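Putative secreted protein (Streptomyces coelicolor A3, PDB 2QF9) is of unknown function, but is a predicted secreted DUF305-family protein that folds as a ferritin-like bundle of helices and pairs with a second copy of itself. Local coordinates at residues 22-27 and 45-50; 15-20 and 52-57; 37-42 and 115-120. One frame throughout, in Å; residues are numbered along the deposited sequence. Where two conformers were deposited one is given.

Interaction 1: residues 22-27 and 45-50. With EDO (1,2-ethanediol), chain C.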
ATOM      1  N   GLN A  22       5.020   4.332  -8.694  1.00  9.34           N
ATOM      2  CA  GLN A  22       6.352   3.952  -9.157  1.00  9.22           C
ATOM      3  C   GLN A  22       7.348   3.735  -8.005  1.00  9.13           C
ATOM      4  O   GLN A  22       8.180   2.821  -8.074  1.00  9.31           O
ATOM      5  CB  GLN A  22       6.888   4.955 -10.168  1.00  9.32           C
ATOM      6  CG  GLN A  22       8.096   4.364 -10.918  1.00 10.79           C
ATOM      7  CD  GLN A  22       8.790   5.354 -11.811  1.00 12.21           C
ATOM      8  OE1 GLN A  22       9.291   6.385 -11.357  1.00 12.51           O
ATOM      9  NE2 GLN A  22       8.830   5.039 -13.101  1.00 12.24           N
ATOM     10  N   ALA A  23       7.273   4.568  -6.963  1.00  9.31           N
ATOM     11  CA  ALA A  23       8.150   4.377  -5.793  1.00  9.17           C
ATOM     12  C   ALA A  23       7.904   2.999  -5.164  1.00  9.76           C
ATOM     13  O   ALA A  23       8.848   2.271  -4.807  1.00  8.22           O
ATOM     14  CB  ALA A  23       7.931   5.444  -4.762  1.00 10.73           C
ATOM     15  N   VAL A  24       6.631   2.660  -4.989  1.00  9.12           N
ATOM     16  CA  VAL A  24       6.259   1.349  -4.467  1.00  9.80           C
ATOM     17  C   VAL A  24       6.878   0.223  -5.329  1.00  9.83           C
ATOM     18  O   VAL A  24       7.506  -0.700  -4.800  1.00  8.98           O
ATOM     19  CB  VAL A  24       4.707   1.213  -4.344  1.00 10.11           C
ATOM     20  CG1 VAL A  24       4.331  -0.211  -3.896  1.00 11.32           C
ATOM     21  CG2 VAL A  24       4.168   2.294  -3.370  1.00  9.37           C
ATOM     22  N   GLU A  25       6.704   0.309  -6.647  1.00  9.61           N
ATOM     23  CA  GLU A  25       7.261  -0.671  -7.586  1.00 11.33           C
ATOM     24  C   GLU A  25       8.793  -0.766  -7.461  1.00 11.20           C
ATOM     25  O   GLU A  25       9.347  -1.873  -7.398  1.00 10.19           O
ATOM     26  CB  GLU A  25       6.832  -0.325  -9.025  1.00 10.80           C
ATOM     27  CG  GLU A  25       7.457  -1.183 -10.121  1.00 15.59           C
ATOM     28  CD  GLU A  25       7.050  -2.670 -10.086  1.00 19.34           C
ATOM     29  OE1 GLU A  25       6.305  -3.097  -9.170  1.00 19.96           O
ATOM     30  OE2 GLU A  25       7.502  -3.413 -10.995  1.00 22.70           O
HETATM   31  N   MSE A  26       9.475   0.383  -7.435  1.00 11.58           N
HETATM   32  CA  MSE A  26      10.920   0.385  -7.228  0.50 12.56           C
HETATM   33  C   MSE A  26      11.325  -0.344  -5.950  1.00 11.66           C
HETATM   34  O   MSE A  26      12.325  -1.068  -5.923  1.00 11.77           O
HETATM   35  CB  MSE A  26      11.441   1.808  -7.162  0.50 12.14           C
HETATM   36  CG  MSE A  26      11.911   2.324  -8.465  0.50 13.14           C
HETATM   37 SE   MSE A  26      13.157   3.742  -8.052  0.50 17.69          SE
HETATM   38  CE  MSE A  26      11.962   4.932  -7.107  0.50 12.15           C
ATOM     39  N   SER A  27      10.551  -0.142  -4.885  1.00 10.87           N
ATOM     40  CA  SER A  27      10.786  -0.789  -3.587  1.00 10.60           C
ATOM     41  C   SER A  27      10.627  -2.305  -3.637  1.00  9.94           C
ATOM     42  O   SER A  27      11.456  -3.037  -3.071  1.00  9.43           O
ATOM     43  CB  SER A  27       9.905  -0.146  -2.500  1.00 10.20           C
ATOM     44  OG  SER A  27      10.264   1.239  -2.394  1.00 15.02           O
ATOM     45  N   ASP A  45       9.708   0.677   4.219  1.00 10.98           N
ATOM     46  CA  ASP A  45       9.105   1.906   4.759  1.00 11.46           C
ATOM     47  C   ASP A  45       8.536   2.841   3.682  1.00 11.73           C
ATOM     48  O   ASP A  45       7.418   3.343   3.805  1.00 11.06           O
ATOM     49  CB  ASP A  45      10.087   2.650   5.663  1.00 11.93           C
ATOM     50  CG  ASP A  45      10.363   1.891   6.980  1.00 13.84           C
ATOM     51  OD1 ASP A  45       9.541   1.053   7.388  1.00 16.97           O
ATOM     52  OD2 ASP A  45      11.394   2.152   7.613  1.00 17.03           O
ATOM     53  N   ILE A  46       9.296   3.043   2.617  1.00 10.85           N
ATOM     54  CA  ILE A  46       8.802   3.839   1.501  1.00 11.03           C
ATOM     55  C   ILE A  46       7.578   3.187   0.849  1.00 10.65           C
ATOM     56  O   ILE A  46       6.600   3.877   0.547  1.00 10.98           O
ATOM     57  CB  ILE A  46       9.920   4.094   0.462  1.00 11.45           C
ATOM     58  CG1 ILE A  46      10.962   5.030   1.081  1.00  9.95           C
ATOM     59  CG2 ILE A  46       9.335   4.684  -0.859  1.00 12.23           C
ATOM     60  CD1 ILE A  46      12.213   5.236   0.211  1.00 10.72           C
ATOM     61  N   ALA A  47       7.644   1.873   0.592  1.00 10.10           N
ATOM     62  CA  ALA A  47       6.494   1.172   0.021  1.00  9.89           C
ATOM     63  C   ALA A  47       5.245   1.339   0.900  1.00  9.92           C
ATOM     64  O   ALA A  47       4.157   1.628   0.406  1.00  9.26           O
ATOM     65  CB  ALA A  47       6.804  -0.323  -0.182  1.00 10.09           C
ATOM     66  N   GLN A  48       5.415   1.143   2.201  1.00  9.77           N
ATOM     67  CA  GLN A  48       4.288   1.212   3.135  1.00 10.73           C
ATOM     68  C   GLN A  48       3.667   2.607   3.155  1.00 11.18           C
ATOM     69  O   GLN A  48       2.434   2.753   3.058  1.00 11.33           O
ATOM     70  CB  GLN A  48       4.715   0.752   4.532  1.00 10.89           C
ATOM     71  CG  GLN A  48       4.941  -0.770   4.610  1.00 12.78           C
ATOM     72  CD  GLN A  48       3.624  -1.531   4.736  1.00 17.97           C
ATOM     73  OE1 GLN A  48       3.205  -1.864   5.839  1.00 24.77           O
ATOM     74  NE2 GLN A  48       2.960  -1.773   3.620  1.00 18.99           N
ATOM     75  N   THR A  49       4.515   3.625   3.270  1.00 10.13           N
ATOM     76  CA  THR A  49       4.042   4.993   3.374  1.00 11.55           C
ATOM     77  C   THR A  49       3.410   5.453   2.072  1.00 11.00           C
ATOM     78  O   THR A  49       2.305   5.996   2.073  1.00 11.12           O
ATOM     79  CB  THR A  49       5.183   5.943   3.812  1.00 12.17           C
ATOM     80  OG1 THR A  49       5.592   5.561   5.127  1.00 14.12           O
ATOM     81  CG2 THR A  49       4.730   7.426   3.825  1.00 13.48           C
ATOM     82  N   GLN A  50       4.087   5.203   0.962  1.00 10.30           N
ATOM     83  CA  GLN A  50       3.617   5.709  -0.325  1.00 10.18           C
ATOM     84  C   GLN A  50       2.376   4.955  -0.836  1.00 10.14           C
ATOM     85  O   GLN A  50       1.460   5.577  -1.367  1.00 10.12           O
ATOM     86  CB  GLN A  50       4.749   5.790  -1.353  1.00 11.18           C
ATOM     87  CG  GLN A  50       5.792   6.871  -0.930  1.00 11.66           C
ATOM     88  CD  GLN A  50       6.579   7.472  -2.082  1.00 13.55           C
ATOM     89  OE1 GLN A  50       6.167   7.416  -3.227  1.00 13.22           O
ATOM     90  NE2 GLN A  50       7.714   8.066  -1.766  1.00 11.54           N
TER
HETATM   91  C1  EDO C   1       1.831  -2.870  -0.077  1.00 19.37           C
HETATM   92  O1  EDO C   1       2.381  -3.301  -1.312  1.00 15.86           O
HETATM   93  C2  EDO C   1       2.551  -1.593   0.337  1.00 18.43           C
HETATM   94  O2  EDO C   1       3.679  -1.935   1.124  1.00 15.94           O
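Ile46 opens the contact with its CG2 branch, whose methyl is 4.2 Å from Ala23 CB and also reaches Ser27 OG. Chi1 of -69° puts CG1 beside the backbone N, which leaves CG2 anti to N and facing Ala23 and Ser27. At Ala47 the two helices come nearest: its CA is 4.5 Å from Val24 CA, close enough for its CB to rest on Ser27 CB at 3.9 Å, while its carbonyl O lies 3.8 Å from Val24 CG2. Small side chains here are consistent with the close approach of the segment axes, 8.4 Å, of the antiparallel helices 8-31 and 37-63, one hairpin of a four-helix bundle, in keeping with the ferritin-like clan of the family. Gln48 faces away from helix 8-31; its NE2 donates to O2 of a 1,2-ethanediol (2.6 Å, N-H...O 146°), which also bonds Tyr28 and, on the second subunit, Gln48 and Tyr28. The diol, probably from the crystallisation liquor, thus lies at the dimer interface. Gln50 CB lies 4.1 Å from Val24 CG2, the two side chains running in opposite directions, and beyond CG the extended chain brings OE1 to within 3.1 Å of Ala23 CB, a tight polar-to-methyl contact.

Interaction 2: residues 15-20 and 52-57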
ATOM      1  N   ASP A  15      -1.834  12.925  -9.972  1.00 12.08           N
ATOM      2  CA  ASP A  15      -0.423  12.911 -10.368  1.00 11.83           C
ATOM      3  C   ASP A  15       0.440  12.278  -9.292  1.00 10.93           C
ATOM      4  O   ASP A  15       1.271  11.408  -9.583  1.00 10.90           O
ATOM      5  CB  ASP A  15       0.065  14.333 -10.660  1.00 11.49           C
ATOM      6  CG  ASP A  15      -0.533  14.926 -11.950  1.00 12.96           C
ATOM      7  OD1 ASP A  15      -1.218  14.221 -12.718  1.00 14.97           O
ATOM      8  OD2 ASP A  15      -0.267  16.114 -12.196  1.00 16.05           O
HETATM    9  N   MSE A  16       0.231  12.676  -8.040  1.00 10.92           N
HETATM   10  CA  MSE A  16       1.051  12.116  -6.980  1.00 10.64           C
HETATM   11  C   MSE A  16       0.723  10.631  -6.779  1.00 10.38           C
HETATM   12  O   MSE A  16       1.599   9.860  -6.386  1.00 10.07           O
HETATM   13  CB  MSE A  16       0.942  12.940  -5.684  1.00 10.72           C
HETATM   14  CG  MSE A  16       1.939  12.540  -4.640  1.00 10.41           C
HETATM   15 SE   MSE A  16       3.826  12.768  -5.214  1.00 18.76          SE
HETATM   16  CE  MSE A  16       3.998  14.563  -4.591  1.00 21.45           C
ATOM     17  N   SER A  17      -0.520  10.208  -7.057  1.00 10.71           N
ATOM     18  CA  SER A  17      -0.830   8.770  -6.967  1.00 11.48           C
ATOM     19  C   SER A  17       0.003   7.930  -7.958  1.00 11.34           C
ATOM     20  O   SER A  17       0.544   6.870  -7.596  1.00 11.32           O
ATOM     21  CB  SER A  17      -2.327   8.513  -7.145  1.00 11.18           C
ATOM     22  OG  SER A  17      -3.008   8.965  -5.988  1.00 11.96           O
ATOM     23  N   VAL A  18       0.110   8.410  -9.198  1.00 11.21           N
ATOM     24  CA  VAL A  18       0.952   7.745 -10.200  1.00 10.97           C
ATOM     25  C   VAL A  18       2.434   7.769  -9.770  1.00  9.82           C
ATOM     26  O   VAL A  18       3.149   6.781  -9.924  1.00 10.00           O
ATOM     27  CB  VAL A  18       0.754   8.373 -11.600  1.00 11.10           C
ATOM     28  CG1 VAL A  18       1.726   7.762 -12.609  1.00 12.91           C
ATOM     29  CG2 VAL A  18      -0.692   8.180 -12.082  1.00 13.10           C
ATOM     30  N   HIS A  19       2.882   8.899  -9.219  1.00  9.32           N
ATOM     31  CA  HIS A  19       4.275   9.040  -8.773  1.00  9.54           C
ATOM     32  C   HIS A  19       4.580   8.026  -7.654  1.00  9.37           C
ATOM     33  O   HIS A  19       5.579   7.279  -7.712  1.00  9.89           O
ATOM     34  CB  HIS A  19       4.489  10.463  -8.277  1.00  8.97           C
ATOM     35  CG  HIS A  19       5.913  10.943  -8.351  1.00  9.67           C
ATOM     36  ND1 HIS A  19       6.769  10.891  -7.275  1.00 11.34           N
ATOM     37  CD2 HIS A  19       6.597  11.560  -9.347  1.00 12.03           C
ATOM     38  CE1 HIS A  19       7.926  11.444  -7.607  1.00 10.91           C
ATOM     39  NE2 HIS A  19       7.854  11.847  -8.862  1.00 13.04           N
ATOM     40  N   HIS A  20       3.683   7.979  -6.665  1.00  8.91           N
ATOM     41  CA  HIS A  20       3.784   7.046  -5.537  1.00  9.49           C
ATOM     42  C   HIS A  20       3.826   5.589  -6.025  1.00  9.21           C
ATOM     43  O   HIS A  20       4.646   4.779  -5.553  1.00  8.53           O
ATOM     44  CB  HIS A  20       2.597   7.247  -4.588  1.00  9.10           C
ATOM     45  CG  HIS A  20       2.822   8.306  -3.550  1.00 10.56           C
ATOM     46  ND1 HIS A  20       3.663   9.390  -3.742  1.00 11.30           N
ATOM     47  CD2 HIS A  20       2.307   8.443  -2.307  1.00 10.33           C
ATOM     48  CE1 HIS A  20       3.676  10.125  -2.644  1.00 12.50           C
ATOM     49  NE2 HIS A  20       2.852   9.584  -1.765  1.00 10.70           N
ATOM     50  N   ASN A  52       0.169   3.729   1.161  1.00 10.16           N
ATOM     51  CA  ASN A  52      -0.898   4.210   2.048  1.00 10.43           C
ATOM     52  C   ASN A  52      -1.386   5.582   1.578  1.00 10.05           C
ATOM     53  O   ASN A  52      -2.602   5.818   1.408  1.00  8.75           O
ATOM     54  CB  ASN A  52      -0.428   4.283   3.498  1.00 11.09           C
ATOM     55  CG  ASN A  52      -1.540   4.688   4.439  1.00 12.24           C
ATOM     56  OD1 ASN A  52      -2.575   4.012   4.524  1.00 16.06           O
ATOM     57  ND2 ASN A  52      -1.348   5.791   5.137  1.00 15.59           N
ATOM     58  N   GLN A  53      -0.439   6.493   1.333  1.00  9.56           N
ATOM     59  CA  GLN A  53      -0.792   7.827   0.839  1.00 10.17           C
ATOM     60  C   GLN A  53      -1.487   7.782  -0.534  1.00 10.64           C
ATOM     61  O   GLN A  53      -2.421   8.562  -0.797  1.00 10.37           O
ATOM     62  CB  GLN A  53       0.439   8.720   0.789  1.00 10.82           C
ATOM     63  CG  GLN A  53       1.040   8.981   2.161  1.00 11.77           C
ATOM     64  CD  GLN A  53       2.319   9.798   2.098  1.00 14.65           C
ATOM     65  OE1 GLN A  53       2.897   9.981   1.031  1.00 15.69           O
ATOM     66  NE2 GLN A  53       2.773  10.283   3.253  1.00 14.63           N
ATOM     67  N   ARG A  54      -1.029   6.877  -1.407  1.00 10.74           N
ATOM     68  CA  ARG A  54      -1.717   6.665  -2.669  1.00 10.50           C
ATOM     69  C   ARG A  54      -3.185   6.268  -2.448  1.00 11.05           C
ATOM     70  O   ARG A  54      -4.077   6.839  -3.093  1.00 10.59           O
ATOM     71  CB  ARG A  54      -0.983   5.637  -3.524  1.00 10.84           C
ATOM     72  CG  ARG A  54      -1.667   5.377  -4.839  1.00 10.68           C
ATOM     73  CD  ARG A  54      -0.807   4.517  -5.744  1.00 12.42           C
ATOM     74  NE  ARG A  54      -1.510   4.184  -6.986  1.00 12.73           N
ATOM     75  CZ  ARG A  54      -2.290   3.116  -7.132  1.00 15.36           C
ATOM     76  NH1 ARG A  54      -2.529   2.301  -6.103  1.00 14.64           N
ATOM     77  NH2 ARG A  54      -2.860   2.877  -8.304  1.00 13.67           N
ATOM     78  N   GLY A  55      -3.430   5.305  -1.550  1.00  9.95           N
ATOM     79  CA  GLY A  55      -4.805   4.928  -1.189  1.00 10.81           C
ATOM     80  C   GLY A  55      -5.620   6.109  -0.666  1.00 10.85           C
ATOM     81  O   GLY A  55      -6.789   6.256  -1.026  1.00 10.22           O
HETATM   82  N   MSE A  56      -5.020   6.949   0.183  1.00 10.70           N
HETATM   83  CA  MSE A  56      -5.721   8.142   0.697  1.00 11.76           C
HETATM   84  C   MSE A  56      -6.193   9.034  -0.456  1.00 11.41           C
HETATM   85  O   MSE A  56      -7.371   9.399  -0.541  1.00 10.73           O
HETATM   86  CB  MSE A  56      -4.835   8.949   1.667  1.00 11.59           C
HETATM   87  CG  MSE A  56      -4.540   8.244   2.983  1.00 13.06           C
HETATM   88 SE   MSE A  56      -3.159   9.280   3.903  1.00 16.04          SE
HETATM   89  CE  MSE A  56      -3.115   8.458   5.655  1.00 18.18           C
HETATM   90  N   MSE A  57      -5.277   9.336  -1.370  1.00 11.08           N
HETATM   91  CA  MSE A  57      -5.576  10.253  -2.477  1.00 11.25           C
HETATM   92  C   MSE A  57      -6.586   9.676  -3.480  1.00 11.30           C
HETATM   93  O   MSE A  57      -7.508  10.387  -3.965  1.00 11.60           O
HETATM   94  CB  MSE A  57      -4.265  10.684  -3.147  1.00 10.84           C
HETATM   95  CG  MSE A  57      -3.427  11.548  -2.195  1.00 11.10           C
HETATM   96 SE   MSE A  57      -1.782  12.193  -3.037  1.00 13.99          SE
HETATM   97  CE  MSE A  57      -0.917  10.435  -3.320  1.00 11.60           C
TER
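His20 and Gln53 meet through the one hydrogen bond between segments 15-20 and 52-57, and the imidazole can be followed outward to it. At the root, His20 CB packs on Arg54 CB at 4.1 Å. Chi1 of -87° sets CG anti to the carbonyl carbon, and the ring beyond it presents CD2 to Gln53 CB, 3.6 Å away at the ring edge and in its plane. Over one face, displaced toward the rim, sits the methyl CE of selenomethionine Met57, 4.2 Å from the ring centroid in a CH-pi contact. The same CE reaches Met16 CG at 3.8 Å. At the tip NE2 donates to Gln53 OE1 (2.8 Å, N-H...O 152°); the donor lies in the carbonyl plane, and ring and amide are nearly coplanar. Beside the histidine, the extended Arg54 chain passes Ser17, its CD 3.3 Å from Ser17 O, whereas Ser17 OG bonds back to Ala13 O within helix 8-31. Met150 of helix 141-167 packs against Met16, His20 and Gln53. The bond at the edge and the methyl over the face limit the rotation of this buried ring, and donation by NE2 means that the proton is on NE2.

Interaction 3: residues 37-42 and 115-120. With EDO (1,2-ethanediol), chain D.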
ATOM      1  N   GLU A  37      20.046  -5.318   4.751  0.50 13.74           N
ATOM      2  CA  GLU A  37      18.961  -5.002   5.700  0.50 14.28           C
ATOM      3  C   GLU A  37      18.536  -3.520   5.710  0.50 13.80           C
ATOM      4  O   GLU A  37      17.339  -3.215   5.746  0.50 13.10           O
ATOM      5  CB  GLU A  37      19.307  -5.502   7.114  0.50 14.35           C
ATOM      6  CG  GLU A  37      19.293  -7.027   7.243  0.50 15.01           C
ATOM      7  CD  GLU A  37      20.093  -7.551   8.437  0.50 15.93           C
ATOM      8  OE1 GLU A  37      19.458  -8.073   9.371  0.50 20.21           O
ATOM      9  OE2 GLU A  37      21.346  -7.470   8.441  0.50 18.25           O
ATOM     10  N   GLU A  38      19.508  -2.611   5.670  1.00 13.61           N
ATOM     11  CA  GLU A  38      19.230  -1.162   5.705  1.00 13.72           C
ATOM     12  C   GLU A  38      18.426  -0.714   4.505  1.00 12.94           C
ATOM     13  O   GLU A  38      17.394  -0.034   4.647  1.00 12.91           O
ATOM     14  CB  GLU A  38      20.528  -0.371   5.713  1.00 12.94           C
ATOM     15  CG  GLU A  38      21.156  -0.216   7.058  1.00 16.32           C
ATOM     16  CD  GLU A  38      22.383   0.635   6.953  1.00 17.84           C
ATOM     17  OE1 GLU A  38      23.240   0.327   6.097  1.00 16.34           O
ATOM     18  OE2 GLU A  38      22.467   1.628   7.701  1.00 20.15           O
ATOM     19  N   VAL A  39      18.876  -1.120   3.323  1.00 11.80           N
ATOM     20  CA  VAL A  39      18.160  -0.754   2.085  1.00 11.45           C
ATOM     21  C   VAL A  39      16.819  -1.485   1.995  1.00 11.47           C
ATOM     22  O   VAL A  39      15.806  -0.873   1.634  1.00 10.91           O
ATOM     23  CB  VAL A  39      19.047  -0.974   0.828  1.00 11.76           C
ATOM     24  CG1 VAL A  39      18.238  -0.823  -0.465  1.00 11.46           C
ATOM     25  CG2 VAL A  39      20.212   0.017   0.862  1.00 11.69           C
ATOM     26  N   ARG A  40      16.783  -2.766   2.364  1.00 10.34           N
ATOM     27  CA  ARG A  40      15.492  -3.474   2.391  1.00 11.42           C
ATOM     28  C   ARG A  40      14.490  -2.825   3.342  1.00 11.53           C
ATOM     29  O   ARG A  40      13.294  -2.736   2.998  1.00 10.84           O
ATOM     30  CB  ARG A  40      15.668  -4.965   2.717  1.00 11.74           C
ATOM     31  CG  ARG A  40      16.183  -5.774   1.518  1.00 12.18           C
ATOM     32  CD  ARG A  40      16.498  -7.216   1.873  1.00 13.17           C
ATOM     33  NE  ARG A  40      15.507  -7.851   2.755  1.00 23.32           N
ATOM     34  CZ  ARG A  40      14.392  -8.445   2.330  1.00 22.59           C
ATOM     35  NH1 ARG A  40      14.095  -8.502   1.037  1.00 25.63           N
ATOM     36  NH2 ARG A  40      13.578  -8.995   3.199  1.00 25.03           N
ATOM     37  N   ARG A  41      14.972  -2.352   4.500  1.00 11.37           N
ATOM     38  CA  ARG A  41      14.090  -1.702   5.489  1.00 12.53           C
ATOM     39  C   ARG A  41      13.591  -0.368   4.943  1.00 12.17           C
ATOM     40  O   ARG A  41      12.406  -0.050   5.068  1.00 11.65           O
ATOM     41  CB  ARG A  41      14.762  -1.505   6.855  1.00 12.95           C
ATOM     42  CG  ARG A  41      13.891  -0.749   7.853  1.00 16.87           C
ATOM     43  CD  ARG A  41      12.650  -1.545   8.246  1.00 24.09           C
ATOM     44  NE  ARG A  41      11.566  -0.698   8.760  1.00 29.22           N
ATOM     45  CZ  ARG A  41      10.502  -1.131   9.443  1.00 30.40           C
ATOM     46  NH1 ARG A  41      10.353  -2.422   9.749  1.00 32.16           N
ATOM     47  NH2 ARG A  41       9.578  -0.261   9.834  1.00 31.03           N
ATOM     48  N   LEU A  42      14.497   0.414   4.344  1.00 11.50           N
ATOM     49  CA  LEU A  42      14.101   1.688   3.763  1.00 11.87           C
ATOM     50  C   LEU A  42      13.037   1.461   2.686  1.00 11.41           C
ATOM     51  O   LEU A  42      11.992   2.154   2.671  1.00 11.59           O
ATOM     52  CB  LEU A  42      15.316   2.405   3.169  1.00 11.13           C
ATOM     53  CG  LEU A  42      15.027   3.672   2.347  1.00 13.18           C
ATOM     54  CD1 LEU A  42      14.307   4.769   3.188  1.00 15.71           C
ATOM     55  CD2 LEU A  42      16.319   4.168   1.682  1.00 13.78           C
ATOM     56  N   TYR A 115      21.916   1.852  -7.127  1.00 10.38           N
ATOM     57  CA  TYR A 115      21.073   2.318  -8.239  1.00 10.35           C
ATOM     58  C   TYR A 115      19.686   2.712  -7.734  1.00 10.15           C
ATOM     59  O   TYR A 115      19.153   3.739  -8.138  1.00  9.95           O
ATOM     60  CB  TYR A 115      20.982   1.267  -9.337  1.00 11.42           C
ATOM     61  CG  TYR A 115      20.532   1.866 -10.660  1.00 11.94           C
ATOM     62  CD1 TYR A 115      21.341   2.798 -11.325  1.00 15.63           C
ATOM     63  CD2 TYR A 115      19.324   1.509 -11.243  1.00 12.74           C
ATOM     64  CE1 TYR A 115      20.942   3.358 -12.538  1.00 17.21           C
ATOM     65  CE2 TYR A 115      18.914   2.063 -12.446  1.00 13.84           C
ATOM     66  CZ  TYR A 115      19.727   2.985 -13.094  1.00 16.66           C
ATOM     67  OH  TYR A 115      19.343   3.560 -14.293  1.00 17.39           O
ATOM     68  N   TYR A 116      19.144   1.919  -6.811  1.00  9.78           N
ATOM     69  CA  TYR A 116      17.868   2.220  -6.147  1.00  9.44           C
ATOM     70  C   TYR A 116      17.944   3.552  -5.397  1.00  9.67           C
ATOM     71  O   TYR A 116      17.060   4.403  -5.522  1.00 10.09           O
ATOM     72  CB  TYR A 116      17.531   1.087  -5.172  1.00  9.59           C
ATOM     73  CG  TYR A 116      16.354   1.374  -4.286  1.00  8.28           C
ATOM     74  CD1 TYR A 116      15.037   1.289  -4.779  1.00 10.12           C
ATOM     75  CD2 TYR A 116      16.544   1.765  -2.944  1.00  9.68           C
ATOM     76  CE1 TYR A 116      13.944   1.554  -3.958  1.00 10.25           C
ATOM     77  CE2 TYR A 116      15.462   2.040  -2.116  1.00  8.54           C
ATOM     78  CZ  TYR A 116      14.163   1.942  -2.622  1.00  9.67           C
ATOM     79  OH  TYR A 116      13.096   2.192  -1.809  1.00  9.93           O
ATOM     80  N   LEU A 117      18.995   3.717  -4.600  1.00  8.56           N
ATOM     81  CA  LEU A 117      19.194   4.950  -3.854  1.00  8.88           C
ATOM     82  C   LEU A 117      19.318   6.172  -4.767  1.00  9.69           C
ATOM     83  O   LEU A 117      18.815   7.236  -4.446  1.00  9.81           O
ATOM     84  CB  LEU A 117      20.392   4.828  -2.915  1.00  8.56           C
ATOM     85  CG  LEU A 117      20.191   3.830  -1.764  1.00  7.70           C
ATOM     86  CD1 LEU A 117      21.549   3.480  -1.183  1.00  9.01           C
ATOM     87  CD2 LEU A 117      19.228   4.366  -0.685  1.00  8.99           C
ATOM     88  N   GLN A 118      19.978   6.003  -5.907  1.00  9.58           N
ATOM     89  CA  GLN A 118      20.115   7.106  -6.873  1.00 10.29           C
ATOM     90  C   GLN A 118      18.770   7.449  -7.515  1.00 10.45           C
ATOM     91  O   GLN A 118      18.382   8.629  -7.567  1.00 10.56           O
ATOM     92  CB  GLN A 118      21.131   6.732  -7.936  1.00 10.48           C
ATOM     93  CG  GLN A 118      22.568   6.762  -7.402  1.00 10.94           C
ATOM     94  CD  GLN A 118      23.556   6.134  -8.381  1.00 14.41           C
ATOM     95  OE1 GLN A 118      23.189   5.303  -9.201  1.00 14.64           O
ATOM     96  NE2 GLN A 118      24.823   6.531  -8.282  1.00 14.08           N
ATOM     97  N   LEU A 119      18.063   6.418  -7.984  1.00 10.03           N
ATOM     98  CA  LEU A 119      16.735   6.625  -8.570  1.00  9.74           C
ATOM     99  C   LEU A 119      15.754   7.230  -7.568  1.00  9.48           C
ATOM    100  O   LEU A 119      14.995   8.140  -7.905  1.00  9.04           O
ATOM    101  CB  LEU A 119      16.152   5.329  -9.104  1.00  9.58           C
ATOM    102  CG  LEU A 119      16.798   4.692 -10.335  1.00  8.88           C
ATOM    103  CD1 LEU A 119      16.124   3.350 -10.633  1.00 11.13           C
ATOM    104  CD2 LEU A 119      16.754   5.625 -11.577  1.00 12.23           C
HETATM  105  N   MSE A 120      15.771   6.745  -6.332  1.00  9.25           N
HETATM  106  CA  MSE A 120      14.803   7.210  -5.345  0.70  9.36           C
HETATM  107  C   MSE A 120      15.143   8.644  -4.894  1.00  9.53           C
HETATM  108  O   MSE A 120      14.250   9.434  -4.589  1.00  9.73           O
HETATM  109  CB  MSE A 120      14.726   6.240  -4.164  0.70  9.10           C
HETATM  110  CG  MSE A 120      13.591   6.535  -3.203  0.70 11.93           C
HETATM  111 SE   MSE A 120      11.794   6.369  -3.997  0.70 14.72          SE
HETATM  112  CE  MSE A 120      11.605   4.431  -3.855  0.70 16.29           C
TER
HETATM  113  C1  EDO D   2      23.547  -5.282   6.525  1.00 17.56           C
HETATM  114  O1  EDO D   2      22.485  -6.184   6.124  1.00 17.20           O
HETATM  115  C2  EDO D   2      23.035  -3.917   6.993  1.00 17.12           C
HETATM  116  O2  EDO D   2      22.218  -3.319   5.970  1.00 14.67           O
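A diagonal contact across the core of the four-helix bundle joins Val39 and Leu42 of helix 37-63 to Tyr116 and Leu117 of helix 109-137. The two segments run in roughly the same direction, 36° apart, and their axes stay 11.7 Å from each other, as suits diagonal partners in the up-down-down-up order of ferritin-like folds. Only side-chain ends bridge this gap, and all of them are apolar where they meet. Val39 splits its branches: CG1 comes within 4.0 Å of Tyr116 CD2, while CG2 meets Leu117 CD1 at 4.2 Å. One turn on, Leu42 sends CD2 to both partners, lying at the edge of the Tyr116 ring near CE2 (4.4 Å) and crossing Leu117 obliquely with a CD2-to-CD2 approach of 3.8 Å. Leu117 CB does not point straight across the gap, but with CG anti to the carbonyl carbon (chi1 -67°) the end of the side chain comes nearer. The phenol oxygen of Tyr116, beyond this apolar patch, is hydrogen-bonded to Ser27 OG. At the first turn of helix 37-63, on the side remote from helix 109-137, a 1,2-ethanediol, probably from the crystallisation liquor, takes the backbone N-H groups: Glu37 N gives to its O1 at 2.9 Å and Glu38 N to its O2 at 2.8 Å. The diol also bonds Asp36 OD1. Helices 8-31 and 141-167 complete the surroundings: Val30 touches Tyr116, Met161 touches both Leu42 and Leu117, and Leu104 of the short helix 98-106 also packs on the tyrosine.

All three contacts use helix 37-63, which carries the interfaces of interaction 3, interaction 1 and interaction 2 in that order from its N-terminal end. Interactions 1 and 2 share helix 8-31 as well and follow one another along a single hairpin, their centres 10 Å apart; the chain between the segments of interaction 2 contains both segments of interaction 1. Interaction 3 instead brings in helix 109-137, so its span overlaps each of the others without enclosing it. Its centre is 10 Å from that of interaction 1, which it touches, but 20 Å from that of interaction 2, across the middle of the chain. Helix 37-63 thus ties hairpin and diagonal partner into one bundle. Interactions 1 and 2 face the second subunit more broadly, interaction 3 through Arg40 alone.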